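Local coordinates for protein thiosulfate sulfurtransferase YnjE (Escherichia coli K-12, PDB 3IPO) that catalyses transfer of sulfur from thiosulfate to cyanide, yielding thiocyanate and sulfite, by way of a cysteine persulfide intermediate, at residues 44-49 with 109-114; 50-55 with 90-95; 299-304 with 408-413; 173-178 with 218-223. All coordinates share one frame; numbering follows the deposited sequence.

Overall arrangement
YnjE illustrates how one fold, repeated along a chain, is pinned by quite different local contacts. Contacts 1 and 2 both belong to the first rhodanese domain; their centres are about 17 Å apart, and contact 2 is nested along the chain inside the loop that contact 1 closes. Contact 4 lies in the second domain, on the opposite side of the chain's centre from both, with its centre about 36 Å from that of contact 2. Contact 3 is nearer to contact 4, about 14 Å between nearest atoms. It is also the one near the active site: the side chain of F300 is about 9 Å from that of R371, a probable substrate-binding residue.

Contact 1 of 4, residues 44-49 with 109-114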
loop_
_atom_site.group_PDB
_atom_site.type_symbol
_atom_site.label_atom_id
_atom_site.label_comp_id
_atom_site.label_asym_id
_atom_site.label_seq_id
_atom_site.Cartn_x
_atom_site.Cartn_y
_atom_site.Cartn_z
ATOM N N GLY B 44 2.085 -6.546 6.991
ATOM C CA GLY B 44 0.699 -6.179 6.649
ATOM C C GLY B 44 0.182 -6.833 5.381
ATOM O O GLY B 44 0.762 -7.833 4.933
ATOM N N HIS B 45 -0.895 -6.286 4.802
ATOM C CA HIS B 45 -1.632 -6.885 3.661
ATOM C C HIS B 45 -1.774 -5.920 2.514
ATOM O O HIS B 45 -1.594 -4.724 2.701
ATOM C CB HIS B 45 -3.025 -7.378 4.069
ATOM C CG HIS B 45 -3.804 -6.399 4.889
ATOM N ND1 HIS B 45 -4.640 -5.454 4.330
ATOM C CD2 HIS B 45 -3.872 -6.211 6.235
ATOM C CE1 HIS B 45 -5.180 -4.721 5.290
ATOM N NE2 HIS B 45 -4.725 -5.152 6.453
ATOM N N GLU B 46 -2.087 -6.431 1.325
ATOM C CA GLU B 46 -2.299 -5.592 0.181
ATOM C C GLU B 46 -3.582 -4.766 0.392
ATOM O O GLU B 46 -4.523 -5.193 1.117
ATOM C CB GLU B 46 -2.388 -6.436 -1.101
ATOM C CG GLU B 46 -1.112 -7.189 -1.438
ATOM C CD GLU B 46 0.072 -6.307 -1.857
ATOM O OE1 GLU B 46 -0.017 -5.057 -1.897
ATOM O OE2 GLU B 46 1.128 -6.882 -2.191
ATOM N N LEU B 47 -3.593 -3.570 -0.211
ATOM C CA LEU B 47 -4.673 -2.614 0.005
ATOM C C LEU B 47 -6.039 -3.275 -0.187
ATOM O O LEU B 47 -6.315 -3.771 -1.290
ATOM C CB LEU B 47 -4.548 -1.402 -0.916
ATOM C CG LEU B 47 -5.687 -0.356 -0.890
ATOM C CD1 LEU B 47 -5.848 0.227 0.508
ATOM C CD2 LEU B 47 -5.329 0.765 -1.863
ATOM N N ALA B 48 -6.895 -3.222 0.857
ATOM C CA ALA B 48 -8.297 -3.723 0.744
ATOM C C ALA B 48 -8.394 -5.258 0.601
ATOM O O ALA B 48 -9.445 -5.766 0.290
ATOM C CB ALA B 48 -9.143 -2.979 -0.477
ATOM N N ALA B 49 -7.293 -5.984 0.792
ATOM C CA ALA B 49 -7.341 -7.431 0.775
ATOM C C ALA B 49 -8.269 -7.844 1.880
ATOM O O ALA B 49 -8.307 -7.209 2.947
ATOM C CB ALA B 49 -5.947 -8.020 1.033
ATOM N N ASP B 109 2.212 -10.739 -7.591
ATOM C CA ASP B 109 3.206 -9.856 -6.987
ATOM C C ASP B 109 2.851 -9.515 -5.548
ATOM O O ASP B 109 3.287 -8.473 -5.038
ATOM C CB ASP B 109 3.420 -8.571 -7.821
ATOM C CG ASP B 109 2.159 -7.697 -7.878
ATOM O OD1 ASP B 109 1.045 -8.228 -7.661
ATOM O OD2 ASP B 109 2.284 -6.484 -8.113
ATOM N N ALA B 110 2.103 -10.389 -4.877
ATOM C CA ALA B 110 1.735 -10.104 -3.470
ATOM C C ALA B 110 2.949 -9.936 -2.586
ATOM O O ALA B 110 3.875 -10.741 -2.646
ATOM C CB ALA B 110 0.812 -11.173 -2.895
ATOM N N LEU B 111 2.937 -8.890 -1.773
ATOM C CA LEU B 111 3.954 -8.626 -0.748
ATOM C C LEU B 111 5.317 -8.222 -1.337
ATOM O O LEU B 111 6.300 -8.130 -0.570
ATOM C CB LEU B 111 4.104 -9.805 0.219
ATOM C CG LEU B 111 2.801 -10.350 0.868
ATOM C CD1 LEU B 111 3.088 -11.498 1.872
ATOM C CD2 LEU B 111 2.027 -9.236 1.523
ATOM N N SER B 112 5.373 -7.971 -2.659
ATOM C CA SER B 112 6.630 -7.624 -3.345
ATOM C C SER B 112 7.093 -6.159 -3.111
ATOM O O SER B 112 8.215 -5.767 -3.468
ATOM C CB SER B 112 6.455 -7.816 -4.847
ATOM O OG SER B 112 5.513 -6.849 -5.314
ATOM N N GLU B 113 6.201 -5.361 -2.534
ATOM C CA GLU B 113 6.426 -3.945 -2.349
ATOM C C GLU B 113 5.930 -3.474 -0.949
ATOM O O GLU B 113 4.744 -3.178 -0.736
ATOM C CB GLU B 113 5.834 -3.236 -3.538
ATOM C CG GLU B 113 5.300 -1.886 -3.319
ATOM C CD GLU B 113 6.364 -0.950 -3.151
ATOM O OE1 GLU B 113 6.851 -0.536 -4.222
ATOM O OE2 GLU B 113 6.724 -0.657 -1.977
ATOM N N PRO B 114 6.861 -3.464 0.020
ATOM C CA PRO B 114 6.475 -3.255 1.412
ATOM C C PRO B 114 5.761 -1.930 1.614
ATOM O O PRO B 114 4.913 -1.836 2.476
ATOM C CB PRO B 114 7.835 -3.236 2.167
ATOM C CG PRO B 114 8.678 -4.199 1.366
ATOM C CD PRO B 114 8.245 -3.973 -0.104
HETATM O O HOH W 1 3.442 -5.594 -1.470
#
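A buried carboxylate-to-backbone bond, between E46 and L111, ties together two loops of the first rhodanese domain: the one leading into strand 50-51 and the one following strand 104-106. Each loop contains a type II beta turn, E46 to A49 and D109 to S112, and L111 holds the third position of the second turn. Its amide gives E46 OE2 a nearly straight bond (N to OE2 2.7 Å, 168°), reaching the oxygen on its anti side and 19° out of the carboxylate plane. The glutamate chain bends at chi2 (-68°), and the bend carries the carboxylate across to the turn. Water 1 also donates to OE2 and accepts from E113 N, while OE1 forms a salt bridge with R116. Replacing E46 by an alanine would probably leave the L111 amide without its acceptor and R116 without this charged mate. Beyond this bond the touch is slight: L111 CD2 comes 3.9 Å from G44 O, a carbonyl that also accepts from R27. Each turn's first carbonyl takes two donors. E46 O receives A49 N and, from the residue before the turn, H45 ND1, on opposite faces of its plane; D109 O takes both S112 N (3.2 Å) and S112 OG (2.8 Å).

Contact 2 of 4, residues 50-55 with 90-95; sequences LNLSAS and DAVKTR
The side chains of L52 and V92 cross obliquely, and the two methyls of the valine divide the work between side chain and backbone. V92 CG1 meets L52 CD2 at 3.9 Å. CG2 turns to the backbone, 3.6 Å from the leucine's own O and 3.9 Å from A54 N, so that the valine straddles the bend where the chain leaves its strand. This division follows from the torsions: on V92, CG1 stands opposite the backbone N (chi1 164°) while CG2 lies beside it, and on L52 the branch is likewise swung opposite its own N (-178°). A54 completes the patch from the other segment. Its CB touches V92 CG2 and, one residue back along the helix, the CB of A91, each at 4.2 Å. No hydrogen bond joins the two segments; what meets here is methyl against methyl and methyl against backbone. Nearby, W68 of helix 62-71 also packs on L52, while T26 bonds to the backbone of A54 and touches V92. Helix 86-98 is the connection of a beta-alpha-beta crossover between parallel strands 80-83 and 104-106, and its side rests on the loop leaving edge strand 50-51 in the parallel alpha/beta rhodanese fold.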
loop_
_atom_site.group_PDB
_atom_site.type_symbol
_atom_site.label_atom_id
_atom_site.label_comp_id
_atom_site.label_asym_id
_atom_site.label_seq_id
_atom_site.Cartn_x
_atom_site.Cartn_y
_atom_site.Cartn_z
ATOM N N LEU B 50 -8.980 -8.937 1.642
ATOM C CA LEU B 50 -9.732 -9.647 2.671
ATOM C C LEU B 50 -8.817 -10.665 3.360
ATOM O O LEU B 50 -7.809 -11.074 2.785
ATOM C CB LEU B 50 -10.893 -10.355 1.993
ATOM C CG LEU B 50 -11.759 -9.514 1.045
ATOM C CD1 LEU B 50 -12.959 -10.351 0.419
ATOM C CD2 LEU B 50 -12.333 -8.302 1.810
ATOM N N ASN B 51 -9.138 -11.057 4.590
ATOM C CA ASN B 51 -8.434 -12.096 5.270
ATOM C C ASN B 51 -9.329 -13.327 5.411
ATOM O O ASN B 51 -10.416 -13.260 6.018
ATOM C CB ASN B 51 -7.961 -11.620 6.644
ATOM C CG ASN B 51 -7.007 -12.579 7.302
ATOM O OD1 ASN B 51 -6.339 -13.392 6.612
ATOM N ND2 ASN B 51 -6.949 -12.542 8.628
ATOM N N LEU B 52 -8.890 -14.440 4.813
ATOM C CA LEU B 52 -9.564 -15.721 4.955
ATOM C C LEU B 52 -8.457 -16.715 5.181
ATOM O O LEU B 52 -7.862 -17.235 4.218
ATOM C CB LEU B 52 -10.381 -16.119 3.717
ATOM C CG LEU B 52 -11.185 -17.453 3.799
ATOM C CD1 LEU B 52 -12.220 -17.430 4.888
ATOM C CD2 LEU B 52 -11.873 -17.858 2.451
ATOM N N SER B 53 -8.167 -16.965 6.446
ATOM C CA SER B 53 -7.047 -17.816 6.797
ATOM C C SER B 53 -7.450 -19.280 6.581
ATOM O O SER B 53 -8.482 -19.722 7.120
ATOM C CB SER B 53 -6.658 -17.599 8.263
ATOM O OG SER B 53 -5.639 -18.506 8.672
ATOM N N ALA B 54 -6.608 -20.022 5.848
ATOM C CA ALA B 54 -6.743 -21.491 5.695
ATOM C C ALA B 54 -7.026 -22.172 7.016
ATOM O O ALA B 54 -7.829 -23.101 7.053
ATOM C CB ALA B 54 -5.488 -22.136 5.044
ATOM N N SER B 55 -6.382 -21.718 8.093
ATOM C CA SER B 55 -6.531 -22.348 9.418
ATOM C C SER B 55 -7.925 -22.121 10.040
ATOM O O SER B 55 -8.233 -22.740 11.036
ATOM C CB SER B 55 -5.459 -21.826 10.376
ATOM O OG SER B 55 -5.664 -20.432 10.599
ATOM N N ASP B 90 -4.035 -23.165 -1.609
ATOM C CA ASP B 90 -4.735 -24.257 -2.191
ATOM C C ASP B 90 -5.976 -24.662 -1.372
ATOM O O ASP B 90 -7.023 -24.884 -1.975
ATOM C CB ASP B 90 -3.861 -25.467 -2.426
ATOM C CG ASP B 90 -4.544 -26.455 -3.322
ATOM O OD1 ASP B 90 -4.728 -26.115 -4.506
ATOM O OD2 ASP B 90 -4.948 -27.530 -2.842
ATOM N N ALA B 91 -5.848 -24.744 -0.030
ATOM C CA ALA B 91 -6.987 -25.071 0.839
ATOM C C ALA B 91 -8.144 -24.062 0.645
ATOM O O ALA B 91 -9.282 -24.470 0.511
ATOM C CB ALA B 91 -6.577 -25.156 2.329
ATOM N N VAL B 92 -7.830 -22.761 0.633
ATOM C CA VAL B 92 -8.809 -21.704 0.442
ATOM C C VAL B 92 -9.390 -21.751 -0.981
ATOM O O VAL B 92 -10.578 -21.658 -1.134
ATOM C CB VAL B 92 -8.167 -20.364 0.735
ATOM C CG1 VAL B 92 -8.987 -19.188 0.201
ATOM C CG2 VAL B 92 -7.929 -20.232 2.234
ATOM N N LYS B 93 -8.563 -21.961 -2.003
ATOM C CA LYS B 93 -9.026 -22.101 -3.353
ATOM C C LYS B 93 -10.075 -23.222 -3.498
ATOM O O LYS B 93 -11.138 -23.017 -4.085
ATOM C CB LYS B 93 -7.839 -22.352 -4.284
ATOM C CG LYS B 93 -8.248 -22.476 -5.720
ATOM C CD LYS B 93 -7.049 -22.454 -6.688
ATOM C CE LYS B 93 -7.533 -22.568 -8.156
ATOM N NZ LYS B 93 -6.423 -22.626 -9.153
ATOM N N THR B 94 -9.778 -24.395 -2.948
ATOM C CA THR B 94 -10.679 -25.501 -2.987
ATOM C C THR B 94 -12.029 -25.139 -2.341
ATOM O O THR B 94 -13.054 -25.379 -2.962
ATOM C CB THR B 94 -10.040 -26.778 -2.347
ATOM O OG1 THR B 94 -8.945 -27.224 -3.169
ATOM C CG2 THR B 94 -11.090 -27.927 -2.198
ATOM N N ARG B 95 -12.035 -24.528 -1.139
ATOM C CA ARG B 95 -13.318 -24.121 -0.494
ATOM C C ARG B 95 -14.076 -23.069 -1.270
ATOM O O ARG B 95 -15.262 -23.190 -1.434
ATOM C CB ARG B 95 -13.199 -23.713 0.986
ATOM C CG ARG B 95 -12.833 -24.849 1.897
ATOM C CD ARG B 95 -14.000 -25.824 2.179
ATOM N NE ARG B 95 -15.204 -25.145 2.664
ATOM C CZ ARG B 95 -15.447 -24.832 3.935
ATOM N NH1 ARG B 95 -14.550 -25.099 4.887
ATOM N NH2 ARG B 95 -16.607 -24.264 4.267
#

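Contact 3 of 4, residues 299-304 with 408-413; sequences EFIGTT and GERGPD
F300 O is gripped by both terminal nitrogens of R410, NH1 at 2.9 Å and NH2 at 3.1 Å, each N-H somewhat bent toward the shared oxygen. The oxygen lies near the guanidinium plane. One face of that plane rests on the F300 ring as a stacked cation-pi contact: the two planes are only 8° apart, R410 CZ is 3.9 Å from the ring centroid, and F300 CE2 sits over the middle of the guanidinium. NH1 also donates to G408 O at 2.8 Å, folding the arginine back on its own segment. A leucine in place of R410 would probably leave F300 O and G408 O without these donors and strip the cation from the phenylalanine face. Beside this clasp, G408 N donates to I301 O (2.7 Å, 164°), and I301 CG2 packs on G408 O at 3.6 Å. Both acceptor carbonyls, F300 O and I301 O, lie in the last helical turn, where G302 forms a Schellman motif. In this third rhodanese domain, E299 pairs with R371, which probably binds substrate. E315 of strand 315-316 touches both F300 and R410, and the F300 ring also meets W297, W321 and W354, placing the C-terminal tail across the end of helix 297-301 and its aromatic surroundings.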
loop_
_atom_site.group_PDB
_atom_site.type_symbol
_atom_site.label_atom_id
_atom_site.label_comp_id
_atom_site.label_asym_id
_atom_site.label_seq_id
_atom_site.Cartn_x
_atom_site.Cartn_y
_atom_site.Cartn_z
ATOM N N GLU B 299 -30.353 -6.583 23.643
ATOM C CA GLU B 299 -30.053 -5.564 24.671
ATOM C C GLU B 299 -30.312 -4.164 24.164
ATOM O O GLU B 299 -30.965 -3.380 24.844
ATOM C CB GLU B 299 -28.613 -5.667 25.117
ATOM C CG GLU B 299 -28.308 -6.838 26.039
ATOM C CD GLU B 299 -26.806 -6.971 26.222
ATOM O OE1 GLU B 299 -26.302 -6.348 27.227
ATOM O OE2 GLU B 299 -26.155 -7.665 25.352
ATOM N N PHE B 300 -29.879 -3.886 22.940
ATOM C CA PHE B 300 -29.915 -2.553 22.362
ATOM C C PHE B 300 -31.343 -2.118 22.098
ATOM O O PHE B 300 -31.640 -0.902 22.104
ATOM C CB PHE B 300 -29.098 -2.533 21.047
ATOM C CG PHE B 300 -28.967 -1.165 20.405
ATOM C CD1 PHE B 300 -27.990 -0.254 20.852
ATOM C CD2 PHE B 300 -29.817 -0.789 19.344
ATOM C CE1 PHE B 300 -27.868 1.038 20.256
ATOM C CE2 PHE B 300 -29.725 0.476 18.730
ATOM C CZ PHE B 300 -28.742 1.398 19.171
ATOM N N ILE B 301 -32.237 -3.079 21.845
ATOM C CA ILE B 301 -33.628 -2.708 21.538
ATOM C C ILE B 301 -34.593 -2.870 22.724
ATOM O O ILE B 301 -35.768 -2.485 22.628
ATOM C CB ILE B 301 -34.187 -3.381 20.275
ATOM C CG1 ILE B 301 -34.331 -4.895 20.480
ATOM C CG2 ILE B 301 -33.341 -3.023 19.016
ATOM C CD1 ILE B 301 -35.361 -5.487 19.543
ATOM N N GLY B 302 -34.081 -3.389 23.844
ATOM C CA GLY B 302 -34.847 -3.467 25.083
ATOM C C GLY B 302 -35.590 -4.774 25.318
ATOM O O GLY B 302 -36.363 -4.902 26.285
ATOM N N THR B 303 -35.354 -5.767 24.472
ATOM C CA THR B 303 -35.985 -7.088 24.653
ATOM C C THR B 303 -35.520 -7.731 25.955
ATOM O O THR B 303 -36.275 -8.416 26.625
ATOM C CB THR B 303 -35.601 -8.049 23.497
ATOM O OG1 THR B 303 -35.937 -7.471 22.215
ATOM C CG2 THR B 303 -36.276 -9.451 23.699
ATOM N N THR B 304 -34.250 -7.548 26.285
ATOM C CA THR B 304 -33.670 -8.134 27.501
ATOM C C THR B 304 -32.571 -7.212 28.103
ATOM O O THR B 304 -31.883 -6.509 27.382
ATOM C CB THR B 304 -33.062 -9.532 27.213
ATOM O OG1 THR B 304 -32.688 -10.131 28.455
ATOM C CG2 THR B 304 -31.813 -9.442 26.315
ATOM N N GLY B 408 -36.585 -0.245 21.322
ATOM C CA GLY B 408 -37.081 -0.539 19.956
ATOM C C GLY B 408 -36.121 -0.517 18.761
ATOM O O GLY B 408 -35.076 0.141 18.810
ATOM N N GLU B 409 -36.479 -1.232 17.682
ATOM C CA GLU B 409 -35.724 -1.192 16.396
ATOM C C GLU B 409 -35.505 0.264 16.023
ATOM O O GLU B 409 -36.456 1.037 16.065
ATOM C CB GLU B 409 -36.455 -1.799 15.164
ATOM C CG GLU B 409 -37.419 -2.979 15.298
ATOM C CD GLU B 409 -36.717 -4.297 15.232
ATOM O OE1 GLU B 409 -35.513 -4.291 15.572
ATOM O OE2 GLU B 409 -37.324 -5.315 14.841
ATOM N N ARG B 410 -34.266 0.610 15.650
ATOM C CA ARG B 410 -33.937 1.953 15.163
ATOM C C ARG B 410 -32.568 1.946 14.456
ATOM O O ARG B 410 -31.756 1.030 14.645
ATOM C CB ARG B 410 -34.011 3.009 16.312
ATOM C CG ARG B 410 -32.947 2.847 17.356
ATOM C CD ARG B 410 -33.416 3.258 18.743
ATOM N NE ARG B 410 -32.350 3.121 19.739
ATOM C CZ ARG B 410 -32.187 2.066 20.530
ATOM N NH1 ARG B 410 -33.045 1.062 20.498
ATOM N NH2 ARG B 410 -31.157 2.022 21.372
ATOM N N GLY B 411 -32.335 2.956 13.643
ATOM C CA GLY B 411 -31.096 3.092 12.909
ATOM C C GLY B 411 -30.278 4.290 13.388
ATOM O O GLY B 411 -30.666 4.967 14.333
ATOM N N PRO B 412 -29.121 4.531 12.756
ATOM C CA PRO B 412 -28.190 5.606 13.146
ATOM C C PRO B 412 -28.838 7.001 13.254
ATOM O O PRO B 412 -28.458 7.784 14.121
ATOM C CB PRO B 412 -27.126 5.599 12.020
ATOM C CG PRO B 412 -27.300 4.300 11.288
ATOM C CD PRO B 412 -28.637 3.729 11.613
ATOM N N ASP B 413 -29.801 7.309 12.400
ATOM C CA ASP B 413 -30.482 8.608 12.481
ATOM C C ASP B 413 -31.169 8.895 13.798
ATOM O O ASP B 413 -31.335 10.045 14.148
ATOM C CB ASP B 413 -31.469 8.794 11.336
ATOM C CG ASP B 413 -30.756 9.017 9.992
ATOM O OD1 ASP B 413 -31.432 8.814 8.930
ATOM O OD2 ASP B 413 -29.520 9.364 9.986
#

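Contact 4 of 4, residues 173-178 with 218-223; sequences IDTNEV and ARVAQI
Over one face of the R219 guanidinium lies the CD1 methyl of I223, 3.5 Å above the plane and offset toward its rim, and the same methyl reaches across the contact to V178 CG2 at 3.8 Å. The guanidinium thus borders an apolar seam of the second rhodanese domain, a parallel alpha/beta fold in which helix 214-227 packs on the end of edge strand 170-174 and the short 3-10 turn after it. The charge of R219 is met by E179, in a salt bridge, and by D391, in a hydrogen bond; together with contacts to W370 and S373 of helix 370-381, this brings the third rhodanese domain up against the second.

V220 fills the middle of the seam with its two methyls turned to different neighbours. CG1, opposite the backbone N (chi1 170°), meets I173 CD1 tip to tip at 4.1 Å. CG2 lies 4.2 Å from V178 CG2, the two valines crossing at about a right angle, and just as far from T175 CG2. M195 of helix 189-198 touches both I173 and V178, adding a further helix to the same core. No hydrogen bond joins the two segments.

The chain on the strand side is shaped by bonds of its own. E177 N bonds back to D174 O and V178 N to T175 O, and an Asx turn starts the 3-10 segment: N176 N donates to D174 OD1 at 2.9 Å, approaching from above the carboxylate plane.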
loop_
_atom_site.group_PDB
_atom_site.type_symbol
_atom_site.label_atom_id
_atom_site.label_comp_id
_atom_site.label_asym_id
_atom_site.label_seq_id
_atom_site.Cartn_x
_atom_site.Cartn_y
_atom_site.Cartn_z
ATOM N N ILE B 173 -4.211 -13.354 37.593
ATOM C CA ILE B 173 -4.922 -12.268 38.237
ATOM C C ILE B 173 -6.419 -12.505 38.195
ATOM O O ILE B 173 -7.010 -12.686 37.126
ATOM C CB ILE B 173 -4.544 -10.932 37.660
ATOM C CG1 ILE B 173 -5.435 -9.851 38.212
ATOM C CG2 ILE B 173 -4.752 -10.932 36.187
ATOM C CD1 ILE B 173 -4.737 -8.507 38.142
ATOM N N ASP B 174 -7.012 -12.566 39.384
ATOM C CA ASP B 174 -8.456 -12.636 39.554
ATOM C C ASP B 174 -9.036 -11.251 39.209
ATOM O O ASP B 174 -8.530 -10.235 39.694
ATOM C CB ASP B 174 -8.753 -13.041 41.013
ATOM C CG ASP B 174 -10.240 -13.137 41.326
ATOM O OD1 ASP B 174 -11.083 -12.673 40.519
ATOM O OD2 ASP B 174 -10.564 -13.701 42.390
ATOM N N THR B 175 -10.058 -11.204 38.350
ATOM C CA THR B 175 -10.689 -9.921 37.966
ATOM C C THR B 175 -11.271 -9.149 39.172
ATOM O O THR B 175 -11.378 -7.902 39.141
ATOM C CB THR B 175 -11.794 -10.067 36.872
ATOM O OG1 THR B 175 -12.837 -10.936 37.334
ATOM C CG2 THR B 175 -11.200 -10.633 35.574
ATOM N N ASN B 176 -11.620 -9.877 40.233
ATOM C CA ASN B 176 -12.078 -9.224 41.456
ATOM C C ASN B 176 -11.008 -8.340 42.042
ATOM O O ASN B 176 -11.291 -7.553 42.900
ATOM C CB ASN B 176 -12.633 -10.229 42.492
ATOM C CG ASN B 176 -13.913 -10.884 42.010
ATOM O OD1 ASN B 176 -13.966 -12.085 41.764
ATOM N ND2 ASN B 176 -14.930 -10.080 41.790
ATOM N N GLU B 177 -9.782 -8.438 41.562
ATOM C CA GLU B 177 -8.708 -7.584 42.079
ATOM C C GLU B 177 -8.726 -6.204 41.431
ATOM O O GLU B 177 -7.953 -5.334 41.823
ATOM C CB GLU B 177 -7.335 -8.208 41.802
ATOM C CG GLU B 177 -7.004 -9.436 42.626
ATOM C CD GLU B 177 -5.657 -10.074 42.225
ATOM O OE1 GLU B 177 -4.613 -9.434 42.440
ATOM O OE2 GLU B 177 -5.644 -11.214 41.698
ATOM N N VAL B 178 -9.550 -6.002 40.407
ATOM C CA VAL B 178 -9.510 -4.729 39.704
ATOM C C VAL B 178 -10.862 -4.043 39.701
ATOM O O VAL B 178 -10.992 -2.872 39.275
ATOM C CB VAL B 178 -8.966 -4.872 38.243
ATOM C CG1 VAL B 178 -7.599 -5.524 38.244
ATOM C CG2 VAL B 178 -9.957 -5.639 37.336
ATOM N N ALA B 218 -8.968 -8.184 28.463
ATOM C CA ALA B 218 -9.152 -6.800 28.025
ATOM C C ALA B 218 -9.579 -5.919 29.209
ATOM O O ALA B 218 -9.079 -4.804 29.381
ATOM C CB ALA B 218 -10.157 -6.701 26.890
ATOM N N ARG B 219 -10.478 -6.419 30.041
ATOM C CA ARG B 219 -10.914 -5.642 31.207
ATOM C C ARG B 219 -9.699 -5.228 32.049
ATOM O O ARG B 219 -9.538 -4.045 32.391
ATOM C CB ARG B 219 -11.957 -6.409 32.055
ATOM C CG ARG B 219 -12.358 -5.727 33.352
ATOM C CD ARG B 219 -12.942 -4.317 33.156
ATOM N NE ARG B 219 -13.824 -3.965 34.258
ATOM C CZ ARG B 219 -14.445 -2.787 34.422
ATOM N NH1 ARG B 219 -14.274 -1.785 33.560
ATOM N NH2 ARG B 219 -15.239 -2.608 35.489
ATOM N N VAL B 220 -8.843 -6.196 32.359
ATOM C CA VAL B 220 -7.736 -5.956 33.257
ATOM C C VAL B 220 -6.750 -5.060 32.533
ATOM O O VAL B 220 -6.155 -4.174 33.139
ATOM C CB VAL B 220 -7.064 -7.288 33.735
ATOM C CG1 VAL B 220 -5.729 -6.997 34.490
ATOM C CG2 VAL B 220 -8.011 -8.083 34.599
ATOM N N ALA B 221 -6.599 -5.274 31.222
ATOM C CA ALA B 221 -5.633 -4.537 30.427
ATOM C C ALA B 221 -5.984 -3.058 30.388
ATOM O O ALA B 221 -5.124 -2.218 30.635
ATOM C CB ALA B 221 -5.588 -5.098 29.028
ATOM N N GLN B 222 -7.242 -2.732 30.074
ATOM C CA GLN B 222 -7.641 -1.326 29.979
ATOM C C GLN B 222 -7.480 -0.590 31.347
ATOM O O GLN B 222 -7.037 0.567 31.384
ATOM C CB GLN B 222 -9.058 -1.196 29.430
ATOM C CG GLN B 222 -9.536 0.254 29.226
ATOM C CD GLN B 222 -10.170 0.882 30.500
ATOM O OE1 GLN B 222 -10.407 0.189 31.495
ATOM N NE2 GLN B 222 -10.453 2.203 30.451
ATOM N N ILE B 223 -7.811 -1.271 32.447
ATOM C CA ILE B 223 -7.608 -0.711 33.782
ATOM C C ILE B 223 -6.122 -0.444 34.073
ATOM O O ILE B 223 -5.761 0.614 34.628
ATOM C CB ILE B 223 -8.318 -1.556 34.885
ATOM C CG1 ILE B 223 -9.836 -1.342 34.787
ATOM C CG2 ILE B 223 -7.877 -1.152 36.223
ATOM C CD1 ILE B 223 -10.654 -2.471 35.334
#